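Local atomic coordinates of uncharacterized protein (Nostoc punctiforme, PDB entry 2QDR), a protein that is of unknown function but has a double-stranded beta-helix fold of the cupin type and has been proposed to be a dioxygenase. Residues Met35-Ala43 against Leu83-Thr93; Ser106-Val117 against His132-Ile143. All blocks are in the same frame, centred on the assembly; numbering follows the deposited sequence.

Contact 1 of 2, residues Met35-Ala43 against Leu83-Thr93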
loop_
_atom_site.group_PDB
_atom_site.type_symbol
_atom_site.label_atom_id
_atom_site.label_comp_id
_atom_site.label_asym_id
_atom_site.label_seq_id
_atom_site.Cartn_x
_atom_site.Cartn_y
_atom_site.Cartn_z
HETATM N N MSE A 35 8.821 -25.323 -24.901
HETATM C CA MSE A 35 10.178 -25.281 -24.354
HETATM C C MSE A 35 10.846 -26.652 -24.488
HETATM O O MSE A 35 12.039 -26.741 -24.784
HETATM C CB MSE A 35 10.089 -24.853 -22.883
HETATM C CG MSE A 35 11.103 -23.843 -22.492
HETATM SE SE MSE A 35 10.935 -23.274 -20.638
HETATM C CE MSE A 35 11.146 -21.502 -20.882
ATOM N N ASN A 36 10.071 -27.709 -24.252
ATOM C CA ASN A 36 10.536 -29.095 -24.329
ATOM C C ASN A 36 11.664 -29.452 -23.338
ATOM O O ASN A 36 12.566 -30.203 -23.660
ATOM C CB ASN A 36 10.878 -29.486 -25.801
ATOM C CG ASN A 36 9.636 -29.629 -26.684
ATOM O OD1 ASN A 36 8.723 -30.407 -26.378
ATOM N ND2 ASN A 36 9.639 -28.947 -27.820
ATOM N N LEU A 37 11.581 -28.920 -22.113
ATOM C CA LEU A 37 12.559 -29.225 -21.037
ATOM C C LEU A 37 12.384 -30.615 -20.419
ATOM O O LEU A 37 13.238 -31.059 -19.647
ATOM C CB LEU A 37 12.492 -28.205 -19.895
ATOM C CG LEU A 37 13.005 -26.795 -20.129
ATOM C CD1 LEU A 37 12.726 -25.949 -18.894
ATOM C CD2 LEU A 37 14.503 -26.790 -20.455
ATOM N N SER A 38 11.268 -31.275 -20.719
ATOM C CA SER A 38 10.955 -32.597 -20.212
ATOM C C SER A 38 11.848 -33.685 -20.768
ATOM O O SER A 38 12.318 -33.576 -21.895
ATOM C CB SER A 38 9.527 -32.934 -20.626
ATOM O OG SER A 38 8.637 -31.904 -20.238
ATOM N N GLY A 39 12.070 -34.722 -19.958
ATOM C CA GLY A 39 12.846 -35.907 -20.325
ATOM C C GLY A 39 14.207 -35.793 -20.980
ATOM O O GLY A 39 14.522 -36.604 -21.844
ATOM N N ARG A 40 15.027 -34.831 -20.559
ATOM C CA ARG A 40 16.350 -34.641 -21.180
ATOM C C ARG A 40 17.516 -35.400 -20.529
ATOM O O ARG A 40 17.530 -35.655 -19.331
ATOM C CB ARG A 40 16.727 -33.156 -21.243
ATOM C CG ARG A 40 15.802 -32.301 -22.088
ATOM C CD ARG A 40 16.412 -30.916 -22.290
ATOM N NE ARG A 40 15.549 -30.017 -23.059
ATOM C CZ ARG A 40 15.890 -28.794 -23.476
ATOM N NH1 ARG A 40 17.114 -28.301 -23.286
ATOM N NH2 ARG A 40 15.004 -28.066 -24.157
ATOM N N ARG A 41 18.497 -35.713 -21.374
ATOM C CA ARG A 41 19.713 -36.407 -21.019
ATOM C C ARG A 41 20.747 -35.318 -20.738
ATOM O O ARG A 41 20.827 -34.376 -21.516
ATOM C CB ARG A 41 20.163 -37.259 -22.197
ATOM C CG ARG A 41 21.336 -38.213 -21.974
ATOM C CD ARG A 41 21.705 -38.822 -23.334
ATOM N NE ARG A 41 22.732 -39.881 -23.350
ATOM C CZ ARG A 41 24.057 -39.703 -23.206
ATOM N NH1 ARG A 41 24.590 -38.505 -22.942
ATOM N NH2 ARG A 41 24.867 -40.759 -23.274
ATOM N N THR A 42 21.523 -35.424 -19.666
ATOM C CA THR A 42 22.548 -34.418 -19.392
ATOM C C THR A 42 23.873 -34.837 -20.032
ATOM O O THR A 42 24.002 -35.944 -20.570
ATOM C CB THR A 42 22.757 -34.227 -17.900
ATOM O OG1 THR A 42 23.280 -35.440 -17.342
ATOM C CG2 THR A 42 21.434 -33.863 -17.229
ATOM N N ALA A 43 24.845 -33.930 -19.986
ATOM C CA ALA A 43 26.184 -34.173 -20.513
ATOM C C ALA A 43 26.922 -35.199 -19.666
ATOM O O ALA A 43 27.767 -35.907 -20.176
ATOM C CB ALA A 43 26.987 -32.885 -20.561
ATOM N N LEU A 83 27.499 -29.367 -25.380
ATOM C CA LEU A 83 26.112 -29.786 -25.289
ATOM C C LEU A 83 25.759 -30.130 -23.830
ATOM O O LEU A 83 26.182 -31.160 -23.314
ATOM C CB LEU A 83 25.895 -30.972 -26.229
ATOM C CG LEU A 83 24.461 -31.381 -26.550
ATOM C CD1 LEU A 83 23.753 -30.331 -27.402
ATOM C CD2 LEU A 83 24.452 -32.721 -27.272
ATOM N N LEU A 84 24.998 -29.252 -23.173
ATOM C CA LEU A 84 24.600 -29.418 -21.757
ATOM C C LEU A 84 23.486 -30.441 -21.518
ATOM O O LEU A 84 23.658 -31.377 -20.726
ATOM C CB LEU A 84 24.196 -28.061 -21.171
ATOM C CG LEU A 84 25.291 -27.035 -20.795
ATOM C CD1 LEU A 84 26.514 -27.011 -21.687
ATOM C CD2 LEU A 84 24.680 -25.612 -20.708
ATOM N N THR A 85 22.334 -30.223 -22.148
ATOM C CA THR A 85 21.185 -31.133 -22.053
ATOM C C THR A 85 20.479 -31.190 -23.381
ATOM O O THR A 85 20.528 -30.232 -24.152
ATOM C CB THR A 85 20.110 -30.726 -21.007
ATOM O OG1 THR A 85 19.599 -29.420 -21.311
ATOM C CG2 THR A 85 20.678 -30.732 -19.614
ATOM N N TRP A 86 19.855 -32.329 -23.664
ATOM C CA TRP A 86 19.112 -32.500 -24.912
ATOM C C TRP A 86 18.117 -33.643 -24.835
ATOM O O TRP A 86 18.185 -34.488 -23.945
ATOM C CB TRP A 86 20.055 -32.723 -26.100
ATOM C CG TRP A 86 20.824 -34.014 -26.100
ATOM C CD1 TRP A 86 20.531 -35.144 -26.817
ATOM C CD2 TRP A 86 22.013 -34.309 -25.363
ATOM N NE1 TRP A 86 21.464 -36.116 -26.573
ATOM C CE2 TRP A 86 22.385 -35.630 -25.682
ATOM C CE3 TRP A 86 22.803 -33.586 -24.466
ATOM C CZ2 TRP A 86 23.521 -36.237 -25.141
ATOM C CZ3 TRP A 86 23.926 -34.190 -23.931
ATOM C CH2 TRP A 86 24.273 -35.499 -24.267
ATOM N N HIS A 87 17.185 -33.626 -25.782
ATOM C CA HIS A 87 16.153 -34.643 -25.934
ATOM C C HIS A 87 16.306 -35.116 -27.370
ATOM O O HIS A 87 16.763 -34.344 -28.216
ATOM C CB HIS A 87 14.757 -34.093 -25.610
ATOM C CG HIS A 87 13.665 -35.118 -25.691
ATOM N ND1 HIS A 87 12.611 -35.021 -26.573
ATOM C CD2 HIS A 87 13.503 -36.297 -25.047
ATOM C CE1 HIS A 87 11.825 -36.074 -26.437
ATOM N NE2 HIS A 87 12.346 -36.865 -25.517
ATOM N N ASP A 88 15.964 -36.377 -27.643
ATOM C CA ASP A 88 16.095 -36.941 -29.014
ATOM C C ASP A 88 15.186 -36.290 -30.072
ATOM O O ASP A 88 15.494 -36.381 -31.255
ATOM C CB ASP A 88 15.910 -38.470 -29.024
ATOM C CG ASP A 88 17.042 -39.213 -28.308
ATOM O OD1 ASP A 88 17.702 -38.627 -27.417
ATOM O OD2 ASP A 88 17.259 -40.398 -28.638
ATOM N N SER A 89 14.087 -35.652 -29.652
ATOM C CA SER A 89 13.179 -34.945 -30.566
ATOM C C SER A 89 13.874 -33.734 -31.240
ATOM O O SER A 89 13.453 -33.320 -32.324
ATOM C CB SER A 89 11.902 -34.505 -29.840
ATOM N N GLY A 90 14.924 -33.187 -30.610
ATOM C CA GLY A 90 15.686 -32.060 -31.158
ATOM C C GLY A 90 16.045 -30.985 -30.146
ATOM O O GLY A 90 17.116 -30.377 -30.238
ATOM N N ALA A 91 15.152 -30.737 -29.193
ATOM C CA ALA A 91 15.374 -29.718 -28.170
ATOM C C ALA A 91 16.718 -29.876 -27.433
ATOM O O ALA A 91 17.150 -30.999 -27.169
ATOM C CB ALA A 91 14.202 -29.692 -27.158
ATOM N N SER A 92 17.378 -28.752 -27.142
ATOM C CA SER A 92 18.665 -28.763 -26.443
ATOM C C SER A 92 19.084 -27.414 -25.853
ATOM O O SER A 92 18.505 -26.373 -26.151
ATOM C CB SER A 92 19.765 -29.219 -27.405
ATOM O OG SER A 92 19.832 -28.337 -28.503
ATOM N N THR A 93 20.072 -27.477 -24.972
ATOM C CA THR A 93 20.671 -26.307 -24.337
ATOM C C THR A 93 22.162 -26.537 -24.459
ATOM O O THR A 93 22.638 -27.652 -24.220
ATOM C CB THR A 93 20.264 -26.107 -22.871
ATOM O OG1 THR A 93 18.858 -25.857 -22.799
ATOM C CG2 THR A 93 21.014 -24.911 -22.258
#
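A buried arginine, Arg40, slips its guanidinium into the layer between Leu37 of its own segment and the backbone of Ala91-Ser92 across the contact. Leu37 CD2 lies over the centre of one face, Ala91 C over the centre of the other. At the edge, Arg40 NH1 makes weak hydrogen bonds to Thr93 OG1 (3.0 Å) and Thr85 OG1 (3.4 Å), whose main polar partners are Glu241 and Tyr261. Asn36 O, close to the guanidinium plane, accepts Arg40 NE at 3.0 Å, which helps fix the group's rotation. The chain is extended from CG to NE, with CG beside the backbone N (chi1 -62°), and this carries the charge past Trp86 O to the threonines. Glu241 also forms a long, weak ion pair with NH1 and probably offsets part of that charge.

Where the strand begins, Arg41 N bonds Trp86 O at 2.9 Å and Trp86 N returns to Arg41 O at 3.1 Å. The Arg41 side chain runs beside the indole in the same direction, with the guanidinium plane 31° from that of the ring. Arg41 O sits over one indole face and Leu83 CD2 over the opposite one. On the sheet's other side, Thr42 CG2 meets Thr85 CG2 at 4.0 Å.

A classic beta bulge sets two residues, Leu84 and Thr85, opposite the single Thr93. Strand 41-42 pairs antiparallel with strand 79-86, itself paired with 92-98, while Thr42 and Thr85 pack on Tyr263 of strand 260-264 in the seven-stranded sheet.

Contact 2 of 2, residues Ser106-Val117 against His132-Ile143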
loop_
_atom_site.group_PDB
_atom_site.type_symbol
_atom_site.label_atom_id
_atom_site.label_comp_id
_atom_site.label_asym_id
_atom_site.label_seq_id
_atom_site.Cartn_x
_atom_site.Cartn_y
_atom_site.Cartn_z
ATOM N N SER A 106 21.257 -13.903 -43.476
ATOM C CA SER A 106 19.905 -13.746 -42.993
ATOM C C SER A 106 19.115 -14.993 -43.348
ATOM O O SER A 106 19.508 -15.750 -44.240
ATOM C CB SER A 106 19.258 -12.527 -43.647
ATOM O OG SER A 106 19.235 -12.670 -45.062
ATOM N N GLY A 107 17.997 -15.185 -42.661
ATOM C CA GLY A 107 17.127 -16.331 -42.897
ATOM C C GLY A 107 16.284 -16.633 -41.693
ATOM O O GLY A 107 16.136 -15.787 -40.811
ATOM N N ILE A 108 15.723 -17.836 -41.672
ATOM C CA ILE A 108 14.882 -18.302 -40.572
ATOM C C ILE A 108 15.469 -19.575 -40.016
ATOM O O ILE A 108 16.458 -20.091 -40.546
ATOM C CB ILE A 108 13.408 -18.566 -41.015
ATOM C CG1 ILE A 108 13.308 -19.679 -42.083
ATOM C CG2 ILE A 108 12.786 -17.285 -41.520
ATOM C CD1 ILE A 108 11.885 -20.018 -42.501
ATOM N N PHE A 109 14.867 -20.049 -38.931
ATOM C CA PHE A 109 15.234 -21.301 -38.307
ATOM C C PHE A 109 13.938 -22.108 -38.174
ATOM O O PHE A 109 12.874 -21.538 -37.935
ATOM C CB PHE A 109 15.931 -21.067 -36.983
ATOM C CG PHE A 109 17.182 -20.253 -37.104
ATOM C CD1 PHE A 109 18.377 -20.847 -37.514
ATOM C CD2 PHE A 109 17.184 -18.899 -36.799
ATOM C CE1 PHE A 109 19.549 -20.103 -37.628
ATOM C CE2 PHE A 109 18.359 -18.144 -36.907
ATOM C CZ PHE A 109 19.541 -18.747 -37.325
ATOM N N THR A 110 14.027 -23.428 -38.333
ATOM C CA THR A 110 12.858 -24.321 -38.246
ATOM C C THR A 110 12.332 -24.595 -36.823
ATOM O O THR A 110 11.377 -25.356 -36.670
ATOM C CB THR A 110 13.167 -25.690 -38.928
ATOM O OG1 THR A 110 14.302 -26.299 -38.303
ATOM C CG2 THR A 110 13.447 -25.519 -40.420
ATOM N N ALA A 111 12.930 -23.979 -35.793
ATOM C CA ALA A 111 12.518 -24.180 -34.406
ATOM C C ALA A 111 12.719 -22.920 -33.593
ATOM O O ALA A 111 13.503 -22.047 -33.977
ATOM C CB ALA A 111 13.328 -25.302 -33.807
ATOM N N ASP A 112 12.004 -22.828 -32.475
ATOM C CA ASP A 112 12.137 -21.685 -31.577
ATOM C C ASP A 112 13.577 -21.679 -31.042
ATOM O O ASP A 112 14.092 -22.738 -30.652
ATOM C CB ASP A 112 11.141 -21.737 -30.412
ATOM C CG ASP A 112 9.693 -21.663 -30.855
ATOM O OD1 ASP A 112 9.419 -21.409 -32.046
ATOM O OD2 ASP A 112 8.821 -21.866 -29.990
ATOM N N LEU A 113 14.209 -20.500 -31.057
ATOM C CA LEU A 113 15.595 -20.308 -30.626
ATOM C C LEU A 113 15.766 -19.199 -29.581
ATOM O O LEU A 113 15.331 -18.080 -29.813
ATOM C CB LEU A 113 16.450 -19.986 -31.863
ATOM C CG LEU A 113 17.918 -19.530 -31.743
ATOM C CD1 LEU A 113 18.773 -20.444 -30.866
ATOM C CD2 LEU A 113 18.529 -19.411 -33.130
ATOM N N GLU A 114 16.387 -19.513 -28.443
ATOM C CA GLU A 114 16.647 -18.511 -27.414
ATOM C C GLU A 114 18.153 -18.350 -27.365
ATOM O O GLU A 114 18.892 -19.325 -27.512
ATOM C CB GLU A 114 16.111 -18.893 -26.054
ATOM C CG GLU A 114 14.753 -19.491 -26.129
ATOM C CD GLU A 114 14.027 -19.495 -24.810
ATOM O OE1 GLU A 114 14.015 -18.461 -24.107
ATOM O OE2 GLU A 114 13.414 -20.525 -24.513
ATOM N N ILE A 115 18.584 -17.110 -27.155
ATOM C CA ILE A 115 19.979 -16.729 -27.118
ATOM C C ILE A 115 20.214 -15.844 -25.918
ATOM O O ILE A 115 19.436 -14.932 -25.706
ATOM C CB ILE A 115 20.309 -15.957 -28.422
ATOM C CG1 ILE A 115 20.151 -16.876 -29.637
ATOM C CG2 ILE A 115 21.717 -15.347 -28.431
ATOM C CD1 ILE A 115 20.388 -16.185 -30.951
ATOM N N PHE A 116 21.278 -16.114 -25.160
ATOM C CA PHE A 116 21.661 -15.310 -23.999
ATOM C C PHE A 116 23.182 -15.183 -24.004
ATOM O O PHE A 116 23.877 -16.183 -23.857
ATOM C CB PHE A 116 21.171 -15.910 -22.688
ATOM C CG PHE A 116 21.492 -15.054 -21.497
ATOM C CD1 PHE A 116 20.654 -14.013 -21.145
ATOM C CD2 PHE A 116 22.640 -15.269 -20.747
ATOM C CE1 PHE A 116 20.941 -13.204 -20.052
ATOM C CE2 PHE A 116 22.943 -14.467 -19.659
ATOM C CZ PHE A 116 22.084 -13.433 -19.303
ATOM N N VAL A 117 23.685 -13.953 -24.108
ATOM C CA VAL A 117 25.131 -13.697 -24.203
ATOM C C VAL A 117 25.855 -13.757 -22.858
ATOM O O VAL A 117 25.569 -12.970 -21.963
ATOM C CB VAL A 117 25.401 -12.326 -24.866
ATOM C CG1 VAL A 117 26.917 -12.056 -25.006
ATOM C CG2 VAL A 117 24.707 -12.248 -26.233
ATOM N N HIS A 132 25.104 -10.240 -21.411
ATOM C CA HIS A 132 23.796 -10.521 -20.773
ATOM C C HIS A 132 22.568 -10.019 -21.577
ATOM O O HIS A 132 21.485 -9.824 -21.017
ATOM C CB HIS A 132 23.803 -10.014 -19.313
ATOM C CG HIS A 132 24.792 -10.718 -18.434
ATOM N ND1 HIS A 132 24.544 -10.966 -17.104
ATOM C CD2 HIS A 132 25.968 -11.334 -18.710
ATOM C CE1 HIS A 132 25.574 -11.604 -16.577
ATOM N NE2 HIS A 132 26.450 -11.848 -17.534
ATOM N N SER A 133 22.737 -9.829 -22.887
ATOM C CA SER A 133 21.628 -9.425 -23.747
ATOM C C SER A 133 20.928 -10.735 -24.126
ATOM O O SER A 133 21.567 -11.787 -24.181
ATOM C CB SER A 133 22.091 -8.629 -24.954
ATOM O OG SER A 133 22.682 -7.414 -24.529
ATOM N N TYR A 134 19.625 -10.653 -24.361
ATOM C CA TYR A 134 18.787 -11.801 -24.661
ATOM C C TYR A 134 17.917 -11.604 -25.869
ATOM O O TYR A 134 17.495 -10.487 -26.151
ATOM C CB TYR A 134 17.860 -12.068 -23.452
ATOM C CG TYR A 134 16.776 -13.110 -23.671
ATOM C CD1 TYR A 134 17.080 -14.460 -23.650
ATOM C CD2 TYR A 134 15.451 -12.739 -23.899
ATOM C CE1 TYR A 134 16.113 -15.417 -23.876
ATOM C CE2 TYR A 134 14.468 -13.691 -24.113
ATOM C CZ TYR A 134 14.806 -15.035 -24.102
ATOM O OH TYR A 134 13.853 -16.012 -24.302
ATOM N N SER A 135 17.634 -12.706 -26.558
ATOM C CA SER A 135 16.742 -12.703 -27.707
ATOM C C SER A 135 15.983 -14.015 -27.799
ATOM O O SER A 135 16.544 -15.071 -27.502
ATOM C CB SER A 135 17.484 -12.488 -29.027
ATOM O OG SER A 135 16.569 -12.611 -30.116
ATOM N N PHE A 136 14.705 -13.916 -28.176
ATOM C CA PHE A 136 13.830 -15.064 -28.414
ATOM C C PHE A 136 13.395 -14.924 -29.867
ATOM O O PHE A 136 12.720 -13.956 -30.218
ATOM C CB PHE A 136 12.589 -15.128 -27.527
ATOM C CG PHE A 136 11.719 -16.320 -27.826
ATOM C CD1 PHE A 136 10.734 -16.266 -28.800
ATOM C CD2 PHE A 136 11.916 -17.510 -27.157
ATOM C CE1 PHE A 136 9.952 -17.378 -29.092
ATOM C CE2 PHE A 136 11.129 -18.634 -27.438
ATOM C CZ PHE A 136 10.147 -18.561 -28.404
ATOM N N ILE A 137 13.768 -15.897 -30.686
ATOM C CA ILE A 137 13.463 -15.912 -32.100
ATOM C C ILE A 137 12.490 -17.061 -32.370
ATOM O O ILE A 137 12.913 -18.218 -32.449
ATOM C CB ILE A 137 14.754 -16.080 -32.933
ATOM C CG1 ILE A 137 15.792 -15.026 -32.521
ATOM C CG2 ILE A 137 14.431 -16.021 -34.444
ATOM C CD1 ILE A 137 17.159 -15.234 -33.116
ATOM N N PRO A 138 11.180 -16.756 -32.498
ATOM C CA PRO A 138 10.219 -17.826 -32.769
ATOM C C PRO A 138 10.495 -18.469 -34.109
ATOM O O PRO A 138 11.065 -17.820 -34.989
ATOM C CB PRO A 138 8.858 -17.111 -32.808
ATOM C CG PRO A 138 9.088 -15.733 -32.349
ATOM C CD PRO A 138 10.535 -15.437 -32.415
ATOM N N ALA A 139 10.117 -19.734 -34.240
ATOM C CA ALA A 139 10.321 -20.477 -35.473
ATOM C C ALA A 139 9.608 -19.759 -36.587
ATOM O O ALA A 139 8.456 -19.372 -36.419
ATOM C CB ALA A 139 9.786 -21.888 -35.348
ATOM N N GLY A 140 10.306 -19.534 -37.695
ATOM C CA GLY A 140 9.733 -18.865 -38.861
ATOM C C GLY A 140 9.978 -17.372 -38.956
ATOM O O GLY A 140 9.726 -16.786 -40.002
ATOM N N VAL A 141 10.447 -16.746 -37.878
ATOM C CA VAL A 141 10.724 -15.313 -37.884
ATOM C C VAL A 141 12.080 -15.085 -38.511
ATOM O O VAL A 141 13.048 -15.711 -38.106
ATOM C CB VAL A 141 10.710 -14.697 -36.461
ATOM C CG1 VAL A 141 11.159 -13.215 -36.480
ATOM C CG2 VAL A 141 9.316 -14.860 -35.836
ATOM N N ARG A 142 12.136 -14.173 -39.479
ATOM C CA ARG A 142 13.375 -13.839 -40.179
ATOM C C ARG A 142 14.276 -12.910 -39.385
ATOM O O ARG A 142 13.827 -11.925 -38.812
ATOM C CB ARG A 142 13.094 -13.175 -41.531
ATOM C CG ARG A 142 14.338 -12.842 -42.367
ATOM C CD ARG A 142 13.929 -12.168 -43.654
ATOM N NE ARG A 142 15.087 -11.759 -44.456
ATOM C CZ ARG A 142 15.830 -10.670 -44.241
ATOM N NH1 ARG A 142 15.597 -9.839 -43.216
ATOM N NH2 ARG A 142 16.852 -10.425 -45.052
ATOM N N ILE A 143 15.564 -13.235 -39.424
ATOM C CA ILE A 143 16.628 -12.501 -38.779
ATOM C C ILE A 143 17.509 -12.051 -39.903
ATOM O O ILE A 143 17.664 -12.784 -40.872
ATOM C CB ILE A 143 17.462 -13.393 -37.839
ATOM C CG1 ILE A 143 16.583 -14.011 -36.746
ATOM C CG2 ILE A 143 18.631 -12.620 -37.199
ATOM C CD1 ILE A 143 15.897 -13.002 -35.829
HETATM O O HOH W 1 13.795 -19.481 -34.750
#
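Asp112 and Ala139 meet just beyond the paired ends of strands 113-117 and 133-137: Asp112 OD1 accepts the N-H of Ala139 N at 2.8 Å, on its anti side and 24° out of the carboxylate plane. Asp112 CG stands beside its own backbone N (chi1 -63°), which turns the carboxylate to that amide while Asp112 CB rests 3.9 Å from Phe136 CZ. With an alanine here CB could still rest against Phe136, but the Ala139 N-H would probably lose its acceptor and the turn that follows would be less firmly held.

Further along, Glu114 OE1 receives the hydroxyl hydrogen bond of Tyr134, lying in the plane of the phenol ring, and Glu114 CG packs 3.6 Å from Phe136 CD2. Phe116 CZ touches His132 CB at 3.8 Å, the two rings inclined at 50°. Farther out, Arg211 and Arg284 form salt bridges to Glu114 OE2 and Asn161 ND2 bonds the same oxygen, so three side chains hold it. Arg211 bonds the Tyr134 hydroxyl too.

The backbones place these groups: Leu113 exchanges bonds with Ile137, Ile115 with Ser135. On the sheet's other side Ile115 CD1 meets Ile137 CD1 at 4.0 Å, with Leu124 against both. A type II turn, Pro138-Val141, leads to a single bridge between Gly107 and Ile143. These antiparallel strands, 113-117 and 133-137, belong to the double-stranded beta-helix characteristic of cupins.

How the contacts relate
Coming from the N terminus, the chain first runs through 35-43 and returns at 83-93; contact 1 thereby closes a 39-residue excursion that includes strand 54-57, an outermost strand, within this chain, of the seven-stranded sheet. Only after that does 106-117 begin, and contact 2 closes the shorter 14-residue excursion containing strands 121-124 and 127-129. The two are in series, neither nested nor crossed. Both reach the same antiparallel sheet, their centres 18 Å apart, linked through strand 154-160, which pairs with 92-98 and with 113-117. Asn161 and Arg284 serve both contacts: Asn161 bonds Asn36 and Glu114, while Arg284 packs on Leu37 and pairs with Glu114.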